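Local coordinates for protein thymine dioxygenase (Neurospora crassa, PDB 5C3Q) that is a thymine-7-hydroxylase of the iron and 2-oxoglutarate-dependent dioxygenase family, which probably oxidises the methyl group of thymine, at residues A7-D11 against G12-P16; I163-M166 against R167-V171; I303-P307 against G308-A312. One frame throughout, in Å; residues are numbered along the deposited sequence.

Interaction 1. Residues A7-D11 against G12-P16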
loop_
_atom_site.group_PDB
_atom_site.type_symbol
_atom_site.label_atom_id
_atom_site.label_comp_id
_atom_site.label_asym_id
_atom_site.label_seq_id
_atom_site.Cartn_x
_atom_site.Cartn_y
_atom_site.Cartn_z
ATOM N N ALA A 7 -11.087 12.430 -7.401
ATOM C CA ALA A 7 -9.779 12.136 -7.985
ATOM C C ALA A 7 -9.941 11.256 -9.221
ATOM O O ALA A 7 -9.264 11.457 -10.225
ATOM C CB ALA A 7 -8.884 11.451 -6.965
ATOM N N VAL A 8 -10.846 10.284 -9.130
ATOM C CA VAL A 8 -11.147 9.373 -10.229
ATOM C C VAL A 8 -12.657 9.211 -10.344
ATOM O O VAL A 8 -13.343 9.040 -9.341
ATOM C CB VAL A 8 -10.512 7.987 -9.990
ATOM C CG1 VAL A 8 -10.872 7.013 -11.103
ATOM C CG2 VAL A 8 -9.002 8.111 -9.866
ATOM N N ASN A 9 -13.161 9.266 -11.573
ATOM C CA ASN A 9 -14.584 9.082 -11.843
ATOM C C ASN A 9 -14.799 8.482 -13.230
ATOM O O ASN A 9 -15.063 9.202 -14.199
ATOM C CB ASN A 9 -15.331 10.411 -11.706
ATOM C CG ASN A 9 -16.840 10.237 -11.700
ATOM O OD1 ASN A 9 -17.362 9.198 -12.100
ATOM N ND2 ASN A 9 -17.552 11.264 -11.245
ATOM N N GLU A 10 -14.675 7.158 -13.314
ATOM C CA GLU A 10 -14.795 6.435 -14.575
ATOM C C GLU A 10 -15.346 5.029 -14.342
ATOM O O GLU A 10 -14.962 4.352 -13.388
ATOM C CB GLU A 10 -13.436 6.332 -15.265
ATOM C CG GLU A 10 -12.860 7.657 -15.740
ATOM C CD GLU A 10 -11.516 7.519 -16.442
ATOM O OE1 GLU A 10 -11.114 6.380 -16.788
ATOM O OE2 GLU A 10 -10.860 8.563 -16.658
ATOM N N ASP A 11 -16.256 4.611 -15.218
ATOM C CA ASP A 11 -16.790 3.249 -15.227
ATOM C C ASP A 11 -17.444 2.832 -13.909
ATOM O O ASP A 11 -17.405 1.661 -13.530
ATOM C CB ASP A 11 -15.680 2.259 -15.607
ATOM C CG ASP A 11 -16.222 0.962 -16.161
ATOM O OD1 ASP A 11 -17.125 1.028 -17.019
ATOM O OD2 ASP A 11 -15.747 -0.121 -15.747
ATOM N N GLY A 12 -18.054 3.793 -13.222
ATOM C CA GLY A 12 -18.701 3.537 -11.937
ATOM C C GLY A 12 -17.756 3.568 -10.745
ATOM O O GLY A 12 -18.200 3.410 -9.612
ATOM N N LEU A 13 -16.459 3.756 -10.997
ATOM C CA LEU A 13 -15.462 3.885 -9.929
ATOM C C LEU A 13 -15.307 5.359 -9.604
ATOM O O LEU A 13 -14.853 6.135 -10.444
ATOM C CB LEU A 13 -14.107 3.308 -10.358
ATOM C CG LEU A 13 -12.953 3.408 -9.348
ATOM C CD1 LEU A 13 -13.178 2.500 -8.148
ATOM C CD2 LEU A 13 -11.631 3.069 -10.016
ATOM N N VAL A 14 -15.685 5.737 -8.385
ATOM C CA VAL A 14 -15.537 7.115 -7.922
ATOM C C VAL A 14 -14.614 7.132 -6.703
ATOM O O VAL A 14 -14.974 6.634 -5.638
ATOM C CB VAL A 14 -16.906 7.747 -7.594
ATOM C CG1 VAL A 14 -16.747 9.174 -7.080
ATOM C CG2 VAL A 14 -17.788 7.742 -8.834
ATOM N N ILE A 15 -13.411 7.674 -6.876
ATOM C CA ILE A 15 -12.462 7.801 -5.774
ATOM C C ILE A 15 -12.423 9.273 -5.380
ATOM O O ILE A 15 -11.958 10.104 -6.165
ATOM C CB ILE A 15 -11.054 7.317 -6.172
ATOM C CG1 ILE A 15 -11.111 5.847 -6.611
ATOM C CG2 ILE A 15 -10.082 7.507 -5.016
ATOM C CD1 ILE A 15 -9.818 5.302 -7.190
ATOM N N PRO A 16 -12.920 9.604 -4.174
ATOM C CA PRO A 16 -12.995 11.005 -3.773
ATOM C C PRO A 16 -11.632 11.589 -3.438
ATOM O O PRO A 16 -10.719 10.856 -3.033
ATOM C CB PRO A 16 -13.857 10.961 -2.511
ATOM C CG PRO A 16 -13.558 9.631 -1.921
ATOM C CD PRO A 16 -13.368 8.707 -3.094
HETATM O O HOH W 1 -18.178 6.540 -13.082
#
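Ile15 O is gripped by two successive backbone NH groups. The sound bond is from Val8 N, at 3.2 Å to Ile15 O; it is nearly straight at 166°. Ala7 N also approaches, 2.8 Å from Ile15 O, but its bent geometry makes that bond weak. Because Ala7 and Val8 both face Ile15, the pairing starts with a classic beta bulge. In return Ile15 N donates to Val8 O at 2.8 Å. Glu10 and Leu13 form the next hydrogen-bonded pair, each NH reaching the other's carbonyl.

Val8 and Ile15 lie side by side on one face and point the same way. Their CB atoms are 3.9 Å apart, and Ile15 CD1 lies 4.0 Å from Val8 CG2. The CG1 of Val8 stands anti to its own N (chi1 178°), which carries this branch toward Leu13; Val8 CG1 to Leu13 CD2 is 4.2 Å. The other face carries Asn9 and Val14, a non-hydrogen-bonded pair. There Val14 CG2 rests 3.6 Å from Asn9 OD1. The same amide oxygen takes a hydrogen bond from a water, which accepts another from Gly12 N and so ties the strand to the turn.

Asp11 and Gly12 are the turn's corners. At Gly12 a CB would clash with Asp11 O, and the backbone angles call for glycine. Asp11 OD2 is hydrogen-bonded to Ser237 OG. Ile243 of strand 242-244 packs on Val8 and Leu13, while Phe47 and Tyr49 of strand 47-51 touch Ile15. This is a beta hairpin with a two-residue loop, closed by a type I' turn, at the edge of the major sheet of the double-stranded beta-helix fold.

Interaction 2. Residues I163-M166 against R167-V171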
loop_
_atom_site.group_PDB
_atom_site.type_symbol
_atom_site.label_atom_id
_atom_site.label_comp_id
_atom_site.label_asym_id
_atom_site.label_seq_id
_atom_site.Cartn_x
_atom_site.Cartn_y
_atom_site.Cartn_z
ATOM N N ILE A 163 -2.997 6.235 12.404
ATOM C CA ILE A 163 -3.833 6.433 13.586
ATOM C C ILE A 163 -4.942 7.447 13.291
ATOM O O ILE A 163 -6.089 7.225 13.665
ATOM C CB ILE A 163 -2.983 6.856 14.809
ATOM C CG1 ILE A 163 -2.142 5.666 15.287
ATOM C CG2 ILE A 163 -3.859 7.351 15.959
ATOM C CD1 ILE A 163 -0.974 6.042 16.179
ATOM N N GLU A 164 -4.605 8.531 12.592
ATOM C CA GLU A 164 -5.580 9.590 12.300
ATOM C C GLU A 164 -6.628 9.159 11.276
ATOM O O GLU A 164 -7.795 9.513 11.406
ATOM C CB GLU A 164 -4.881 10.874 11.825
ATOM C CG GLU A 164 -3.902 11.490 12.825
ATOM C CD GLU A 164 -4.565 12.194 14.002
ATOM O OE1 GLU A 164 -5.782 12.004 14.244
ATOM O OE2 GLU A 164 -3.850 12.946 14.709
ATOM N N VAL A 165 -6.220 8.401 10.259
ATOM C CA VAL A 165 -7.170 7.884 9.271
ATOM C C VAL A 165 -8.164 6.923 9.925
ATOM O O VAL A 165 -9.353 6.972 9.628
ATOM C CB VAL A 165 -6.475 7.200 8.069
ATOM C CG1 VAL A 165 -7.498 6.521 7.164
ATOM C CG2 VAL A 165 -5.684 8.218 7.262
ATOM N N MET A 166 -7.685 6.063 10.821
ATOM C CA MET A 166 -8.575 5.154 11.548
ATOM C C MET A 166 -9.537 5.935 12.448
ATOM O O MET A 166 -10.706 5.564 12.573
ATOM C CB MET A 166 -7.787 4.128 12.366
ATOM C CG MET A 166 -6.943 3.157 11.543
ATOM S SD MET A 166 -7.740 2.403 10.104
ATOM C CE MET A 166 -8.960 1.340 10.866
ATOM N N ARG A 167 -9.056 7.025 13.049
ATOM C CA ARG A 167 -9.930 7.916 13.820
ATOM C C ARG A 167 -11.029 8.512 12.940
ATOM O O ARG A 167 -12.175 8.592 13.365
ATOM C CB ARG A 167 -9.134 9.032 14.502
ATOM C CG ARG A 167 -8.381 8.559 15.726
ATOM C CD ARG A 167 -7.488 9.638 16.314
ATOM N NE ARG A 167 -6.703 9.098 17.419
ATOM C CZ ARG A 167 -5.746 9.754 18.070
ATOM N NH1 ARG A 167 -5.425 11.000 17.741
ATOM N NH2 ARG A 167 -5.099 9.153 19.064
ATOM N N ALA A 168 -10.684 8.920 11.720
ATOM C CA ALA A 168 -11.687 9.418 10.768
ATOM C C ALA A 168 -12.719 8.346 10.435
ATOM O O ALA A 168 -13.910 8.625 10.365
ATOM C CB ALA A 168 -11.025 9.921 9.496
ATOM N N ILE A 169 -12.257 7.116 10.235
ATOM C CA ILE A 169 -13.164 5.998 10.003
ATOM C C ILE A 169 -14.121 5.813 11.189
ATOM O O ILE A 169 -15.319 5.628 10.995
ATOM C CB ILE A 169 -12.391 4.700 9.702
ATOM C CG1 ILE A 169 -11.774 4.790 8.299
ATOM C CG2 ILE A 169 -13.299 3.487 9.820
ATOM C CD1 ILE A 169 -10.784 3.694 7.979
ATOM N N ALA A 170 -13.589 5.864 12.405
ATOM C CA ALA A 170 -14.404 5.691 13.614
ATOM C C ALA A 170 -15.434 6.806 13.758
ATOM O O ALA A 170 -16.608 6.548 14.036
ATOM C CB ALA A 170 -13.516 5.631 14.850
ATOM N N VAL A 171 -14.993 8.044 13.550
ATOM C CA VAL A 171 -15.889 9.196 13.625
ATOM C C VAL A 171 -16.971 9.074 12.552
ATOM O O VAL A 171 -18.136 9.349 12.811
ATOM C CB VAL A 171 -15.118 10.533 13.498
ATOM C CG1 VAL A 171 -16.076 11.710 13.352
ATOM C CG2 VAL A 171 -14.226 10.740 14.715
#
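A short run of the long helix 147-173 holds this contact, which is knit by i to i+4 backbone bonds. Arg167 N donates to Ile163 O at 3.0 Å, and Ala168, Ile169 and Ala170 repeat the pattern on the next three carbonyls. The Arg167 chain runs extended back along the helix beside Ile163 (chi2 174°, chi3 -175°). Its guanidinium passes under a methyl: Ile163 CG2 sits over one face near the rim, 3.6 Å from Arg167 NE. Glu164 crosses from another direction, its chain bent at chi2 (-74°). Glu164 OE1 makes a long salt bridge to Arg167 NH1 at 3.7 Å, the two planes almost perpendicular. The stronger partner is Asp181, which bridges to NH2. Replacing Arg167 by an alanine is likely to cost Asp181 its salt bridge, take away the long pairing with Glu164 and uncover the methyl of Ile163.

Farther round, Met166 and Ile169 run alongside each other, with Met166 SD 3.9 Å from Ile169 CD1. Phe42 of helix 28-44 touches Ile169, and Phe23 of helix 21-25 touches Ala168. The pattern is that of an alpha-helix packed among helices 21-25, 28-44 and 181-184, with a charged pair at its border.

Interaction 3. Residues I303-P307 against G308-A312; sequences IEAIP and GTYAA
Thr309 OG1 gives the shortest polar contact here, a hydrogen bond of 2.5 Å to Ile306 O. The hydroxyl meets a lone pair in the carbonyl plane. Thr309 N also donates to Ile306 O, at 3.3 Å and tilted from that plane. One carbonyl oxygen therefore holds both the backbone and the side chain of Thr309. The torsion (chi1 59°) sets OG1 between the threonine's own N and carbonyl carbon, where it can face Ile306 O. It also directs CG2 to the isoleucine, with Thr309 CG2 4.0 Å from Ile306 CB.

The edge of the Tyr310 ring borders the same carbonyl, near the ring plane. Tyr310 CE1 is 3.7 Å from Ile306 O. Ala305 CB comes obliquely to this ring and touches Tyr310 CE1 at 3.6 Å. The ring's far end is held by Arg316, whose NH2 is hydrogen-bonded to Tyr310 OH.

The backbone positions these groups through a type II turn from Ile306 to Thr309. Pro307 and Gly308 are its corners. At Gly308 a CB would run into Pro307 O, so the turn calls for glycine. The turn lies in the surface loop between strands 302-303 and 321-322. Ile306 packs inward on Trp263 of helix 258-263, and Thr309 touches Asn265 and Thr267 in the loop that follows this helix.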
loop_
_atom_site.group_PDB
_atom_site.type_symbol
_atom_site.label_atom_id
_atom_site.label_comp_id
_atom_site.label_asym_id
_atom_site.label_seq_id
_atom_site.Cartn_x
_atom_site.Cartn_y
_atom_site.Cartn_z
ATOM N N ILE A 303 -9.091 -9.924 15.555
ATOM C CA ILE A 303 -9.937 -9.206 14.600
ATOM C C ILE A 303 -11.324 -9.840 14.495
ATOM O O ILE A 303 -11.469 -10.946 13.984
ATOM C CB ILE A 303 -9.269 -9.159 13.206
ATOM C CG1 ILE A 303 -7.893 -8.480 13.287
ATOM C CG2 ILE A 303 -10.153 -8.456 12.180
ATOM C CD1 ILE A 303 -7.904 -7.053 13.802
ATOM N N GLU A 304 -12.334 -9.127 14.985
ATOM C CA GLU A 304 -13.734 -9.540 14.844
ATOM C C GLU A 304 -14.613 -8.323 14.549
ATOM O O GLU A 304 -14.216 -7.193 14.800
ATOM C CB GLU A 304 -14.216 -10.282 16.093
ATOM C CG GLU A 304 -14.025 -9.526 17.400
ATOM C CD GLU A 304 -14.222 -10.401 18.628
ATOM O OE1 GLU A 304 -13.705 -10.027 19.704
ATOM O OE2 GLU A 304 -14.884 -11.460 18.526
ATOM N N ALA A 305 -15.804 -8.566 14.012
ATOM C CA ALA A 305 -16.667 -7.495 13.490
ATOM C C ALA A 305 -16.731 -6.240 14.374
ATOM O O ALA A 305 -17.018 -6.324 15.564
ATOM C CB ALA A 305 -18.069 -8.031 13.236
ATOM N N ILE A 306 -16.474 -5.084 13.765
ATOM C CA ILE A 306 -16.506 -3.786 14.449
ATOM C C ILE A 306 -17.950 -3.449 14.829
ATOM O O ILE A 306 -18.865 -3.732 14.056
ATOM C CB ILE A 306 -15.932 -2.673 13.532
ATOM C CG1 ILE A 306 -14.458 -2.944 13.217
ATOM C CG2 ILE A 306 -16.060 -1.292 14.167
ATOM C CD1 ILE A 306 -13.946 -2.251 11.970
ATOM N N PRO A 307 -18.172 -2.849 16.020
ATOM C CA PRO A 307 -19.550 -2.501 16.378
ATOM C C PRO A 307 -20.190 -1.520 15.395
ATOM O O PRO A 307 -19.545 -0.561 14.964
ATOM C CB PRO A 307 -19.419 -1.867 17.773
ATOM C CG PRO A 307 -17.966 -1.597 17.968
ATOM C CD PRO A 307 -17.237 -2.597 17.128
ATOM N N GLY A 308 -21.444 -1.782 15.038
ATOM C CA GLY A 308 -22.178 -0.949 14.097
ATOM C C GLY A 308 -22.053 -1.363 12.642
ATOM O O GLY A 308 -22.585 -0.681 11.769
ATOM N N THR A 309 -21.357 -2.470 12.372
ATOM C CA THR A 309 -21.219 -3.002 11.010
ATOM C C THR A 309 -22.159 -4.184 10.739
ATOM O O THR A 309 -22.087 -4.816 9.685
ATOM C CB THR A 309 -19.770 -3.444 10.722
ATOM O OG1 THR A 309 -19.371 -4.442 11.665
ATOM C CG2 THR A 309 -18.821 -2.258 10.797
ATOM N N TYR A 310 -23.035 -4.475 11.696
ATOM C CA TYR A 310 -24.023 -5.540 11.569
ATOM C C TYR A 310 -25.128 -5.313 12.601
ATOM O O TYR A 310 -24.876 -4.729 13.653
ATOM C CB TYR A 310 -23.369 -6.902 11.818
ATOM C CG TYR A 310 -22.802 -7.033 13.209
ATOM C CD1 TYR A 310 -21.554 -6.502 13.519
ATOM C CD2 TYR A 310 -23.523 -7.658 14.225
ATOM C CE1 TYR A 310 -21.033 -6.597 14.797
ATOM C CE2 TYR A 310 -23.008 -7.758 15.508
ATOM C CZ TYR A 310 -21.762 -7.225 15.786
ATOM O OH TYR A 310 -21.230 -7.315 17.051
ATOM N N ALA A 311 -26.338 -5.774 12.300
ATOM C CA ALA A 311 -27.454 -5.695 13.248
ATOM C C ALA A 311 -27.574 -7.004 14.028
ATOM O O ALA A 311 -27.232 -7.061 15.211
ATOM C CB ALA A 311 -28.757 -5.363 12.529
ATOM N N ALA A 312 -28.048 -8.056 13.367
ATOM C CA ALA A 312 -28.137 -9.376 13.981
ATOM C C ALA A 312 -26.796 -10.091 13.863
ATOM O O ALA A 312 -26.045 -9.866 12.913
ATOM C CB ALA A 312 -29.239 -10.196 13.322
#

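How the interactions relate
Interaction 2 is the buried one, interaction 1 is partly buried, and interaction 3 lies at the surface. Each joins neighbours in sequence, but none shares a helix or strand with another. Interaction 1 relies on cross-strand backbone bonds and has one apolar face. Interaction 2 uses bonds along a helix, with apolar packing and a charged border. Interaction 3 gathers its polar contacts on one turn carbonyl. Glycine corners occur in both 1 and 3. Interactions 2 and 3 are closest, about 6 Å between nearest atoms, and Phe180 touches both Met166 and Ile306. Ile15 in interaction 1 lies about 8 Å, between side chains, from the metal ligand His273.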